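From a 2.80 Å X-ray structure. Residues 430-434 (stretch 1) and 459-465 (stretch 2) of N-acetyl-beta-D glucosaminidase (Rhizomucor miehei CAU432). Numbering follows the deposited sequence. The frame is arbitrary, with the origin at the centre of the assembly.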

# COMPACT_ATOMS: atom_id res chain seq x y z
N ILE A 430 -14.54 25.48 40.34
CA ILE A 430 -13.48 25.64 39.35
C ILE A 430 -12.15 25.89 40.09
O ILE A 430 -11.92 26.98 40.60
CB ILE A 430 -13.82 26.77 38.36
CG1 ILE A 430 -15.17 26.46 37.70
CG2 ILE A 430 -12.71 26.94 37.33
CD1 ILE A 430 -15.72 27.58 36.85
N TYR A 431 -11.31 24.86 40.15
CA TYR A 431 -10.04 24.92 40.88
C TYR A 431 -8.92 25.48 40.00
O TYR A 431 -8.91 25.28 38.79
CB TYR A 431 -9.65 23.53 41.42
CG TYR A 431 -9.28 22.50 40.36
CD1 TYR A 431 -10.26 21.69 39.78
CD2 TYR A 431 -7.96 22.33 39.95
CE1 TYR A 431 -9.93 20.75 38.82
CE2 TYR A 431 -7.63 21.39 38.99
CZ TYR A 431 -8.62 20.61 38.42
OH TYR A 431 -8.29 19.67 37.46
N ASN A 432 -7.99 26.18 40.64
CA ASN A 432 -6.81 26.75 39.98
C ASN A 432 -5.62 26.69 40.95
O ASN A 432 -5.73 26.08 42.02
CB ASN A 432 -7.10 28.19 39.49
CG ASN A 432 -7.38 29.16 40.63
OD1 ASN A 432 -6.61 30.08 40.87
ND2 ASN A 432 -8.50 28.97 41.32
N GLU A 433 -4.49 27.29 40.57
CA GLU A 433 -3.27 27.27 41.40
C GLU A 433 -3.51 27.85 42.80
O GLU A 433 -3.02 27.31 43.79
CB GLU A 433 -2.16 28.07 40.73
CG GLU A 433 -1.63 27.47 39.44
CD GLU A 433 -1.08 28.51 38.48
OE1 GLU A 433 -0.60 29.56 38.96
OE2 GLU A 433 -1.14 28.29 37.26
N GLU A 434 -4.27 28.94 42.86
CA GLU A 434 -4.53 29.65 44.11
C GLU A 434 -5.53 28.94 45.02
O GLU A 434 -5.51 29.14 46.23
CB GLU A 434 -5.03 31.08 43.83
CG GLU A 434 -3.94 32.07 43.43
CD GLU A 434 -3.27 31.73 42.11
OE1 GLU A 434 -2.02 31.63 42.08
OE2 GLU A 434 -3.99 31.55 41.10
N PRO A 459 0.55 21.85 35.59
CA PRO A 459 0.86 21.13 36.84
C PRO A 459 -0.17 21.18 37.97
O PRO A 459 -0.31 20.20 38.70
CB PRO A 459 2.16 21.80 37.30
CG PRO A 459 2.84 22.16 36.02
CD PRO A 459 1.77 22.46 35.01
N PHE A 460 -0.87 22.30 38.14
CA PHE A 460 -1.84 22.40 39.25
C PHE A 460 -2.94 21.34 39.15
O PHE A 460 -3.43 20.84 40.17
CB PHE A 460 -2.42 23.82 39.40
CG PHE A 460 -3.45 24.19 38.37
CD1 PHE A 460 -3.08 24.77 37.16
CD2 PHE A 460 -4.80 24.00 38.63
CE1 PHE A 460 -4.03 25.13 36.21
CE2 PHE A 460 -5.76 24.36 37.69
CZ PHE A 460 -5.37 24.93 36.48
N GLN A 461 -3.29 20.97 37.92
CA GLN A 461 -4.27 19.93 37.65
C GLN A 461 -3.76 18.55 38.04
O GLN A 461 -4.51 17.73 38.59
CB GLN A 461 -4.66 19.92 36.17
CG GLN A 461 -5.27 21.21 35.66
CD GLN A 461 -5.65 21.11 34.19
OE1 GLN A 461 -6.14 20.07 33.75
NE2 GLN A 461 -5.41 22.18 33.43
N VAL A 462 -2.49 18.28 37.75
CA VAL A 462 -1.90 16.99 38.10
C VAL A 462 -1.89 16.80 39.61
O VAL A 462 -2.18 15.71 40.10
CB VAL A 462 -0.47 16.84 37.54
CG1 VAL A 462 0.18 15.55 38.06
CG2 VAL A 462 -0.49 16.84 36.02
N ARG A 463 -1.56 17.87 40.35
CA ARG A 463 -1.54 17.82 41.82
C ARG A 463 -2.95 17.60 42.38
O ARG A 463 -3.15 16.76 43.26
CB ARG A 463 -0.94 19.10 42.40
CG ARG A 463 0.52 19.33 42.04
CD ARG A 463 1.09 20.54 42.77
NE ARG A 463 2.14 21.19 41.97
CZ ARG A 463 2.00 22.32 41.27
NH1 ARG A 463 0.85 23.00 41.26
NH2 ARG A 463 3.03 22.78 40.57
N MET A 464 -3.91 18.34 41.85
CA MET A 464 -5.32 18.17 42.21
C MET A 464 -5.78 16.72 42.07
O MET A 464 -6.40 16.18 42.97
CB MET A 464 -6.21 19.06 41.34
CG MET A 464 -7.66 19.13 41.78
SD MET A 464 -7.87 19.97 43.37
CE MET A 464 -7.90 18.57 44.49
N VAL A 465 -5.46 16.11 40.94
CA VAL A 465 -5.88 14.74 40.65
C VAL A 465 -5.14 13.73 41.54
O VAL A 465 -5.75 12.78 42.03
CB VAL A 465 -5.68 14.39 39.15
CG1 VAL A 465 -5.90 12.90 38.89
CG2 VAL A 465 -6.62 15.21 38.28

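The end of a strand and the loop that follows it pack against one side of a helix mainly through aromatic and apolar packing, with no hydrogen bond or salt bridge across it, and the example illustrates how a few side chains can pack a strand end and loop on a helix without polar pairing. The contact is small, burying 319 Å² summed over both sides, and Tyr 431 and Phe 460 account for most of it.

Tyr 431, buried and in the p rotamer, points toward the helix. Met 464 lies over one face of its ring: Met 464 CG is 3.6 Å from the ring centroid of Tyr 431 and close to the ring normal, a CH-pi contact, while Met 464 SD stands 4.4 Å from the same centroid, also over the face. A flexible, polarizable thioether chain suits this position, since its unbranched form sets CG over the ring, with SD farther off and the methyl end leading away. Gln 461 CA sits at the edge of the ring, near its plane. The amide of Gln 461 is hydrogen-bonded elsewhere in the structure, and its CG packs 3.8 Å from Tyr 431 OH.

Phe 460 and Met 464 are one helical turn apart, joined by the backbone hydrogen bond from Met 464 N to Phe 460 O (3.1 Å), and so both can point toward the strand and loop. The Phe 460 ring meets Tyr 431 obliquely, with planes at 70° and Tyr 431 CE2 3.7 Å from Phe 460 CE2. It also packs on backbone: Phe 460 CE2 is 3.5 Å from both Tyr 431 O and Asn 432 CA, and Glu 433 N lies over a ring face. The CA-to-CB bond of Asn 432 points away from the helix, and its OD1 accepts a hydrogen bond from Glu 434 N (3.3 Å) within the loop. Glu 433 is exposed, and its CG lies 3.7 Å from Phe 460 CB.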